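Local coordinates for phenol hydroxylase component phN (Pseudomonas stutzeri, PDB 3U52), which probably hydroxylates phenol at a carboxylate-bridged di-iron centre, as the oxygenase component of a multicomponent phenol hydroxylase, at residues N9-Y14 with Q49-F54; E108-Q113 with S177-A182. One frame throughout, in Å; residues are numbered along the deposited sequence.

How the contacts relate
Contact 1, near the N-terminus, and contact 2, deep in the helical core, are separate places in the chain: their centres lie about 29 Å apart, their nearest atoms about 13 Å, and they do not touch. Contact 2 lies beside the di-iron site: Glu108 in 108-113 is a ligand of one iron, and the side chain of Ala111 is about 7 Å from another. Contact 1 is peripheral, its centre about 31 Å from that of the chain, yet the Phe54 side chain is about 10 Å from an iron. Helix 125-155 relates the two: Tyr14 and Phe54 pack on its early part, Glu108 and Ala111 farther along, where Glu138 and His141 bind iron.

Contact 1: residues N9-Y14 with Q49-F54; sequences NLKDKY and QWEDPF
Lys11 and Tyr14, on the short N-terminal helix 10-16, lie against the extended loop of Glu51, Asp52 and Phe54 in a partly buried helix-to-loop contact with no direct hydrogen bond between the two. Tyr14 has the largest share. With CG anti to the backbone N (chi1 180°), its ring reaches out from the helix and presents an edge to Asp52, whose OD1 sits 3.5 Å from Tyr14 CD1. Ring and carboxylate stand almost perpendicular, 78° apart, and Asp52 CG lies in the plane of the ring. At the far end a water bridges the segments, donating to Tyr14 OH at 2.8 Å and to Phe54 O at 2.8 Å.

Nearer the surface, the bent chain of Lys11 crosses Glu51 at about a right angle, so that its CE, 3.3 Å from Glu51 OE1, makes the touch. Lys11 NZ stays 4.2 Å from that oxygen, beyond a salt bridge, and any attraction is probably weak. Asn9 caps the helix: its OD1 accepts from Asp12 N at 3.0 Å.

The other oxygen of Asp52, OD2, forms a salt bridge with Arg19, which also binds Trp50 O. Trp50, which lines a xenon site, packs on helix 220-250, while Tyr14 and Phe54 both touch helix 125-155.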
ATOM      1  N   ASN A   9     -23.814 -24.120 -16.515  1.00 36.22           N
ATOM      2  CA  ASN A   9     -23.971 -22.909 -15.724  1.00 36.53           C
ATOM      3  C   ASN A   9     -22.810 -22.798 -14.749  1.00 36.38           C
ATOM      4  O   ASN A   9     -21.980 -23.719 -14.648  1.00 36.66           O
ATOM      5  CB  ASN A   9     -25.359 -22.809 -15.045  1.00 37.03           C
ATOM      6  CG  ASN A   9     -25.676 -23.975 -14.114  1.00 38.11           C
ATOM      7  OD1 ASN A   9     -24.819 -24.526 -13.442  1.00 36.92           O
ATOM      8  ND2 ASN A   9     -26.940 -24.334 -14.063  1.00 40.81           N
ATOM      9  N   LEU A  10     -22.724 -21.686 -14.036  1.00 35.96           N
ATOM     10  CA  LEU A  10     -21.572 -21.453 -13.188  1.00 35.76           C
ATOM     11  C   LEU A  10     -21.452 -22.440 -12.031  1.00 34.66           C
ATOM     12  O   LEU A  10     -20.336 -22.726 -11.595  1.00 34.43           O
ATOM     13  CB  LEU A  10     -21.581 -20.021 -12.649  1.00 37.26           C
ATOM     14  CG  LEU A  10     -21.533 -18.898 -13.695  1.00 39.80           C
ATOM     15  CD1 LEU A  10     -22.065 -17.583 -13.094  1.00 42.37           C
ATOM     16  CD2 LEU A  10     -20.107 -18.742 -14.294  1.00 42.33           C
ATOM     17  N   LYS A  11     -22.574 -22.951 -11.522  1.00 33.31           N
ATOM     18  CA  LYS A  11     -22.512 -23.852 -10.382  1.00 32.91           C
ATOM     19  C   LYS A  11     -22.033 -25.236 -10.816  1.00 31.80           C
ATOM     20  O   LYS A  11     -21.214 -25.839 -10.131  1.00 30.74           O
ATOM     21  CB  LYS A  11     -23.803 -23.833  -9.518  1.00 33.35           C
ATOM     22  CG  LYS A  11     -24.649 -25.083  -9.380  1.00 36.73           C
ATOM     23  CD  LYS A  11     -24.117 -26.001  -8.290  1.00 41.95           C
ATOM     24  CE  LYS A  11     -25.220 -26.638  -7.429  1.00 43.83           C
ATOM     25  NZ  LYS A  11     -26.206 -27.424  -8.212  1.00 47.41           N
ATOM     26  N   ASP A  12     -22.517 -25.711 -11.962  1.00 30.38           N
ATOM     27  CA  ASP A  12     -22.116 -27.009 -12.468  1.00 29.89           C
ATOM     28  C   ASP A  12     -20.687 -26.954 -12.994  1.00 28.41           C
ATOM     29  O   ASP A  12     -19.992 -27.950 -12.938  1.00 26.97           O
ATOM     30  CB  ASP A  12     -23.025 -27.486 -13.599  1.00 31.14           C
ATOM     31  CG  ASP A  12     -24.447 -27.870 -13.134  1.00 35.81           C
ATOM     32  OD1 ASP A  12     -24.606 -28.426 -12.020  1.00 38.85           O
ATOM     33  OD2 ASP A  12     -25.416 -27.623 -13.913  1.00 39.23           O
ATOM     34  N   LYS A  13     -20.276 -25.815 -13.561  1.00 26.88           N
ATOM     35  CA  LYS A  13     -18.889 -25.642 -13.978  1.00 26.86           C
ATOM     36  C   LYS A  13     -17.947 -25.752 -12.776  1.00 25.50           C
ATOM     37  O   LYS A  13     -16.951 -26.447 -12.850  1.00 24.77           O
ATOM     38  CB  LYS A  13     -18.627 -24.309 -14.701  1.00 26.95           C
ATOM     39  CG  LYS A  13     -17.298 -24.371 -15.539  1.00 31.37           C
ATOM     40  CD  LYS A  13     -16.808 -23.031 -16.023  1.00 36.17           C
ATOM     41  CE  LYS A  13     -17.737 -22.387 -17.075  1.00 42.20           C
ATOM     42  NZ  LYS A  13     -17.289 -22.610 -18.498  1.00 45.13           N
ATOM     43  N   TYR A  14     -18.255 -25.045 -11.680  1.00 24.65           N
ATOM     44  CA  TYR A  14     -17.390 -25.042 -10.508  1.00 23.59           C
ATOM     45  C   TYR A  14     -17.292 -26.463  -9.915  1.00 23.60           C
ATOM     46  O   TYR A  14     -16.249 -26.876  -9.528  1.00 23.75           O
ATOM     47  CB  TYR A  14     -17.882 -24.039  -9.454  1.00 24.24           C
ATOM     48  CG  TYR A  14     -17.000 -24.038  -8.236  1.00 24.49           C
ATOM     49  CD1 TYR A  14     -17.409 -24.661  -7.056  1.00 22.46           C
ATOM     50  CD2 TYR A  14     -15.741 -23.415  -8.277  1.00 24.96           C
ATOM     51  CE1 TYR A  14     -16.569 -24.657  -5.935  1.00 26.11           C
ATOM     52  CE2 TYR A  14     -14.916 -23.421  -7.198  1.00 25.20           C
ATOM     53  CZ  TYR A  14     -15.327 -24.018  -6.028  1.00 26.62           C
ATOM     54  OH  TYR A  14     -14.477 -24.025  -4.953  1.00 29.78           O
ATOM     55  N   GLN A  49     -25.483 -33.371  -1.992  1.00 29.72           N
ATOM     56  CA  GLN A  49     -26.347 -32.279  -1.594  1.00 29.88           C
ATOM     57  C   GLN A  49     -25.629 -31.107  -0.919  1.00 28.73           C
ATOM     58  O   GLN A  49     -26.253 -30.075  -0.630  1.00 28.61           O
ATOM     59  CB  GLN A  49     -27.493 -32.809  -0.770  1.00 30.18           C
ATOM     60  CG  GLN A  49     -28.346 -33.704  -1.624  1.00 35.21           C
ATOM     61  CD  GLN A  49     -29.372 -34.425  -0.830  1.00 43.33           C
ATOM     62  OE1 GLN A  49     -30.521 -34.540  -1.269  1.00 47.52           O
ATOM     63  NE2 GLN A  49     -28.984 -34.933   0.341  1.00 43.14           N
ATOM     64  N   TRP A  50     -24.325 -31.258  -0.686  1.00 27.62           N
ATOM     65  CA  TRP A  50     -23.486 -30.119  -0.277  1.00 27.32           C
ATOM     66  C   TRP A  50     -23.589 -28.973  -1.295  1.00 28.27           C
ATOM     67  O   TRP A  50     -23.370 -29.198  -2.501  1.00 28.74           O
ATOM     68  CB  TRP A  50     -22.013 -30.581  -0.142  1.00 26.76           C
ATOM     69  CG  TRP A  50     -21.103 -29.469   0.284  1.00 24.70           C
ATOM     70  CD1 TRP A  50     -20.320 -28.688  -0.511  1.00 24.26           C
ATOM     71  CD2 TRP A  50     -20.921 -29.005   1.609  1.00 24.91           C
ATOM     72  NE1 TRP A  50     -19.645 -27.753   0.248  1.00 23.73           N
ATOM     73  CE2 TRP A  50     -19.998 -27.928   1.557  1.00 23.26           C
ATOM     74  CE3 TRP A  50     -21.429 -29.406   2.857  1.00 24.38           C
ATOM     75  CZ2 TRP A  50     -19.561 -27.244   2.719  1.00 27.51           C
ATOM     76  CZ3 TRP A  50     -21.013 -28.706   4.009  1.00 27.41           C
ATOM     77  CH2 TRP A  50     -20.094 -27.629   3.921  1.00 26.28           C
ATOM     78  N   GLU A  51     -23.950 -27.767  -0.846  1.00 28.75           N
ATOM     79  CA  GLU A  51     -23.933 -26.571  -1.704  1.00 30.62           C
ATOM     80  C   GLU A  51     -22.680 -25.778  -1.405  1.00 30.11           C
ATOM     81  O   GLU A  51     -22.418 -25.480  -0.234  1.00 30.39           O
ATOM     82  CB  GLU A  51     -25.165 -25.667  -1.460  1.00 31.71           C
ATOM     83  CG  GLU A  51     -26.528 -26.258  -1.935  1.00 39.25           C
ATOM     84  CD  GLU A  51     -26.554 -26.660  -3.417  1.00 49.36           C
ATOM     85  OE1 GLU A  51     -26.048 -25.874  -4.281  1.00 52.57           O
ATOM     86  OE2 GLU A  51     -27.097 -27.772  -3.720  1.00 53.54           O
ATOM     87  N   ASP A  52     -21.901 -25.455  -2.428  1.00 29.06           N
ATOM     88  CA  ASP A  52     -20.621 -24.739  -2.218  1.00 29.18           C
ATOM     89  C   ASP A  52     -20.913 -23.376  -1.616  1.00 27.74           C
ATOM     90  O   ASP A  52     -21.760 -22.660  -2.114  1.00 28.43           O
ATOM     91  CB  ASP A  52     -19.818 -24.623  -3.524  1.00 29.08           C
ATOM     92  CG  ASP A  52     -19.655 -25.989  -4.245  1.00 30.74           C
ATOM     93  OD1 ASP A  52     -20.144 -26.122  -5.383  1.00 35.80           O
ATOM     94  OD2 ASP A  52     -19.068 -26.934  -3.696  1.00 30.36           O
ATOM     95  N   PRO A  53     -20.286 -23.056  -0.477  1.00 28.18           N
ATOM     96  CA  PRO A  53     -20.548 -21.759   0.172  1.00 27.71           C
ATOM     97  C   PRO A  53     -19.938 -20.571  -0.561  1.00 28.93           C
ATOM     98  O   PRO A  53     -20.340 -19.409  -0.308  1.00 28.68           O
ATOM     99  CB  PRO A  53     -19.963 -21.921   1.568  1.00 27.21           C
ATOM    100  CG  PRO A  53     -18.909 -23.013   1.432  1.00 27.53           C
ATOM    101  CD  PRO A  53     -19.386 -23.919   0.308  1.00 26.67           C
ATOM    102  N   PHE A  54     -18.975 -20.851  -1.439  1.00 28.86           N
ATOM    103  CA  PHE A  54     -18.353 -19.852  -2.318  1.00 28.89           C
ATOM    104  C   PHE A  54     -17.764 -20.663  -3.458  1.00 29.32           C
ATOM    105  O   PHE A  54     -17.472 -21.854  -3.278  1.00 28.17           O
ATOM    106  CB  PHE A  54     -17.227 -19.058  -1.619  1.00 28.08           C
ATOM    107  CG  PHE A  54     -16.371 -19.888  -0.688  1.00 27.72           C
ATOM    108  CD1 PHE A  54     -15.277 -20.601  -1.161  1.00 28.82           C
ATOM    109  CD2 PHE A  54     -16.688 -19.980   0.672  1.00 25.74           C
ATOM    110  CE1 PHE A  54     -14.499 -21.407  -0.248  1.00 28.01           C
ATOM    111  CE2 PHE A  54     -15.948 -20.771   1.549  1.00 28.69           C
ATOM    112  CZ  PHE A  54     -14.832 -21.476   1.073  1.00 26.73           C
TER
HETATM  113  O   HOH W   1     -15.929 -24.052  -2.535  1.00 27.75           O

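Contact 2: residues E108-Q113 with S177-A182; sequences EHAAFQ and SFFDDA. With FE (Fe (III) ion), chain G.
Ala110 and Ala111 receive the ring of Phe179 where helix 105-121 runs beside helix 173-184; the former belongs to the four-helix bundle that supplies the di-iron ligands, as in bacterial multicomponent monooxygenases. The contact is buried, and the side chains that meet are all apolar. Phe179 CD2 approaches Ala110 CB at 3.4 Å, and its CZ meets Ala111 CB at 3.6 Å. Between them CE2 lies 3.6 Å from Ala111 N, so the ring also touches the peptide link joining the two alanines, coming in obliquely. A chi1 of -130°, away from the staggered positions, swings the ring there, and the small methyls let it come close to the helix backbone. An alanine in place of Phe179 is likely to open a gap beside Ala110 and Ala111, leaving the two helices without their main contact here.

Two residues before Ala110, Glu108 points away from this packing and binds an iron(III) ion through OE2 at 2.3 Å. Its OE1 accepts a hydrogen bond from Gln145 NE2 instead. Glu138 and His141 of helix 125-155 share the metal, and Ala111 packs on Glu138. Phe179 also touches Ile194 and Phe198, so its ring meets helix 187-216 as well as helix 105-121.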
ATOM      1  N   GLU A 108      -5.595 -18.404  15.685  1.00 20.43           N
ATOM      2  CA  GLU A 108      -5.724 -18.316  14.223  1.00 18.37           C
ATOM      3  C   GLU A 108      -4.874 -19.498  13.731  1.00 18.65           C
ATOM      4  O   GLU A 108      -5.255 -20.229  12.821  1.00 18.21           O
ATOM      5  CB  GLU A 108      -5.118 -17.014  13.671  1.00 20.04           C
ATOM      6  CG  GLU A 108      -5.791 -15.677  14.119  1.00 18.57           C
ATOM      7  CD  GLU A 108      -7.073 -15.412  13.379  1.00 27.80           C
ATOM      8  OE1 GLU A 108      -7.589 -14.283  13.424  1.00 30.71           O
ATOM      9  OE2 GLU A 108      -7.574 -16.345  12.751  1.00 24.59           O
ATOM     10  N   HIS A 109      -3.697 -19.643  14.324  1.00 17.33           N
ATOM     11  CA  HIS A 109      -2.740 -20.665  13.907  1.00 18.72           C
ATOM     12  C   HIS A 109      -3.240 -22.091  14.211  1.00 18.03           C
ATOM     13  O   HIS A 109      -3.137 -22.969  13.357  1.00 17.42           O
ATOM     14  CB  HIS A 109      -1.399 -20.460  14.560  1.00 18.17           C
ATOM     15  CG  HIS A 109      -0.293 -21.098  13.799  1.00 23.60           C
ATOM     16  ND1 HIS A 109       0.353 -20.458  12.765  1.00 24.56           N
ATOM     17  CD2 HIS A 109       0.223 -22.340  13.849  1.00 21.72           C
ATOM     18  CE1 HIS A 109       1.258 -21.264  12.243  1.00 27.15           C
ATOM     19  NE2 HIS A 109       1.190 -22.418  12.876  1.00 27.21           N
ATOM     20  N   ALA A 110      -3.764 -22.316  15.419  1.00 17.66           N
ATOM     21  CA  ALA A 110      -4.538 -23.535  15.713  1.00 17.61           C
ATOM     22  C   ALA A 110      -5.654 -23.823  14.695  1.00 19.16           C
ATOM     23  O   ALA A 110      -5.866 -24.980  14.332  1.00 20.12           O
ATOM     24  CB  ALA A 110      -5.126 -23.452  17.079  1.00 18.43           C
ATOM     25  N   ALA A 111      -6.331 -22.792  14.185  1.00 18.01           N
ATOM     26  CA  ALA A 111      -7.437 -23.026  13.263  1.00 18.11           C
ATOM     27  C   ALA A 111      -6.852 -23.475  11.908  1.00 18.42           C
ATOM     28  O   ALA A 111      -7.415 -24.348  11.209  1.00 17.23           O
ATOM     29  CB  ALA A 111      -8.280 -21.819  13.127  1.00 18.66           C
ATOM     30  N   PHE A 112      -5.700 -22.908  11.565  1.00 17.72           N
ATOM     31  CA  PHE A 112      -4.991 -23.341  10.348  1.00 18.75           C
ATOM     32  C   PHE A 112      -4.713 -24.867  10.347  1.00 18.92           C
ATOM     33  O   PHE A 112      -5.032 -25.550   9.388  1.00 18.27           O
ATOM     34  CB  PHE A 112      -3.712 -22.522  10.132  1.00 17.21           C
ATOM     35  CG  PHE A 112      -2.620 -23.281   9.424  1.00 18.68           C
ATOM     36  CD1 PHE A 112      -2.815 -23.782   8.104  1.00 19.21           C
ATOM     37  CD2 PHE A 112      -1.402 -23.466  10.043  1.00 22.70           C
ATOM     38  CE1 PHE A 112      -1.833 -24.458   7.453  1.00 19.20           C
ATOM     39  CE2 PHE A 112      -0.357 -24.193   9.387  1.00 20.96           C
ATOM     40  CZ  PHE A 112      -0.581 -24.677   8.098  1.00 21.01           C
ATOM     41  N   GLN A 113      -4.115 -25.379  11.428  1.00 19.50           N
ATOM     42  CA  GLN A 113      -3.875 -26.826  11.557  1.00 20.70           C
ATOM     43  C   GLN A 113      -5.156 -27.671  11.638  1.00 19.10           C
ATOM     44  O   GLN A 113      -5.202 -28.728  11.053  1.00 19.83           O
ATOM     45  CB  GLN A 113      -3.028 -27.128  12.797  1.00 21.43           C
ATOM     46  CG  GLN A 113      -2.009 -26.105  13.144  1.00 25.24           C
ATOM     47  CD  GLN A 113      -1.201 -26.481  14.325  1.00 31.85           C
ATOM     48  OE1 GLN A 113      -1.466 -26.032  15.464  1.00 32.97           O
ATOM     49  NE2 GLN A 113      -0.215 -27.339  14.096  1.00 32.18           N
ATOM     50  N   SER A 177      -7.424 -24.070  25.983  1.00 17.86           N
ATOM     51  CA  SER A 177      -8.251 -25.245  26.201  1.00 18.32           C
ATOM     52  C   SER A 177      -9.545 -25.234  25.361  1.00 17.16           C
ATOM     53  O   SER A 177     -10.053 -26.299  24.993  1.00 17.79           O
ATOM     54  CB  SER A 177      -8.562 -25.455  27.703  1.00 19.20           C
ATOM     55  OG  SER A 177      -9.458 -24.464  28.165  1.00 19.57           O
ATOM     56  N   PHE A 178     -10.081 -24.050  25.042  1.00 16.81           N
ATOM     57  CA  PHE A 178     -11.233 -23.928  24.094  1.00 16.35           C
ATOM     58  C   PHE A 178     -10.876 -24.577  22.765  1.00 16.69           C
ATOM     59  O   PHE A 178     -11.618 -25.435  22.227  1.00 15.89           O
ATOM     60  CB  PHE A 178     -11.592 -22.422  23.841  1.00 16.75           C
ATOM     61  CG  PHE A 178     -12.686 -22.229  22.831  1.00 18.30           C
ATOM     62  CD1 PHE A 178     -12.393 -22.129  21.483  1.00 19.64           C
ATOM     63  CD2 PHE A 178     -14.018 -22.101  23.242  1.00 18.01           C
ATOM     64  CE1 PHE A 178     -13.431 -21.967  20.531  1.00 21.08           C
ATOM     65  CE2 PHE A 178     -15.086 -21.904  22.308  1.00 18.65           C
ATOM     66  CZ  PHE A 178     -14.801 -21.882  20.975  1.00 18.44           C
ATOM     67  N   PHE A 179      -9.727 -24.175  22.215  1.00 14.96           N
ATOM     68  CA  PHE A 179      -9.351 -24.751  20.933  1.00 15.58           C
ATOM     69  C   PHE A 179      -8.800 -26.199  20.987  1.00 16.41           C
ATOM     70  O   PHE A 179      -8.941 -26.930  20.008  1.00 15.71           O
ATOM     71  CB  PHE A 179      -8.366 -23.815  20.164  1.00 17.01           C
ATOM     72  CG  PHE A 179      -8.803 -23.582  18.746  1.00 18.70           C
ATOM     73  CD1 PHE A 179      -9.685 -22.578  18.443  1.00 23.31           C
ATOM     74  CD2 PHE A 179      -8.359 -24.424  17.732  1.00 22.64           C
ATOM     75  CE1 PHE A 179     -10.158 -22.386  17.108  1.00 22.41           C
ATOM     76  CE2 PHE A 179      -8.786 -24.248  16.404  1.00 24.79           C
ATOM     77  CZ  PHE A 179      -9.688 -23.232  16.093  1.00 21.96           C
ATOM     78  N   ASP A 180      -8.137 -26.580  22.086  1.00 14.81           N
ATOM     79  CA  ASP A 180      -7.694 -27.989  22.292  1.00 16.38           C
ATOM     80  C   ASP A 180      -8.918 -28.882  22.336  1.00 15.45           C
ATOM     81  O   ASP A 180      -8.891 -29.933  21.777  1.00 17.61           O
ATOM     82  CB  ASP A 180      -6.896 -28.155  23.572  1.00 15.66           C
ATOM     83  CG  ASP A 180      -5.450 -27.712  23.440  1.00 21.91           C
ATOM     84  OD1 ASP A 180      -5.033 -27.243  22.329  1.00 20.31           O
ATOM     85  OD2 ASP A 180      -4.684 -27.835  24.454  1.00 23.07           O
ATOM     86  N   ASP A 181      -9.996 -28.441  22.985  1.00 14.39           N
ATOM     87  CA  ASP A 181     -11.261 -29.183  23.070  1.00 14.46           C
ATOM     88  C   ASP A 181     -11.788 -29.438  21.664  1.00 16.02           C
ATOM     89  O   ASP A 181     -12.041 -30.591  21.296  1.00 14.91           O
ATOM     90  CB  ASP A 181     -12.214 -28.376  23.976  1.00 15.43           C
ATOM     91  CG  ASP A 181     -13.519 -29.106  24.351  1.00 17.11           C
ATOM     92  OD1 ASP A 181     -13.952 -30.033  23.662  1.00 19.42           O
ATOM     93  OD2 ASP A 181     -14.147 -28.674  25.344  1.00 17.88           O
ATOM     94  N   ALA A 182     -11.864 -28.380  20.826  1.00 15.00           N
ATOM     95  CA  ALA A 182     -12.341 -28.540  19.437  1.00 15.81           C
ATOM     96  C   ALA A 182     -11.452 -29.455  18.583  1.00 15.79           C
ATOM     97  O   ALA A 182     -11.965 -30.289  17.856  1.00 14.56           O
ATOM     98  CB  ALA A 182     -12.499 -27.137  18.738  1.00 15.29           C
TER
HETATM   99 FE    FE G 512      -9.219 -16.107  11.181  1.00 33.41          FE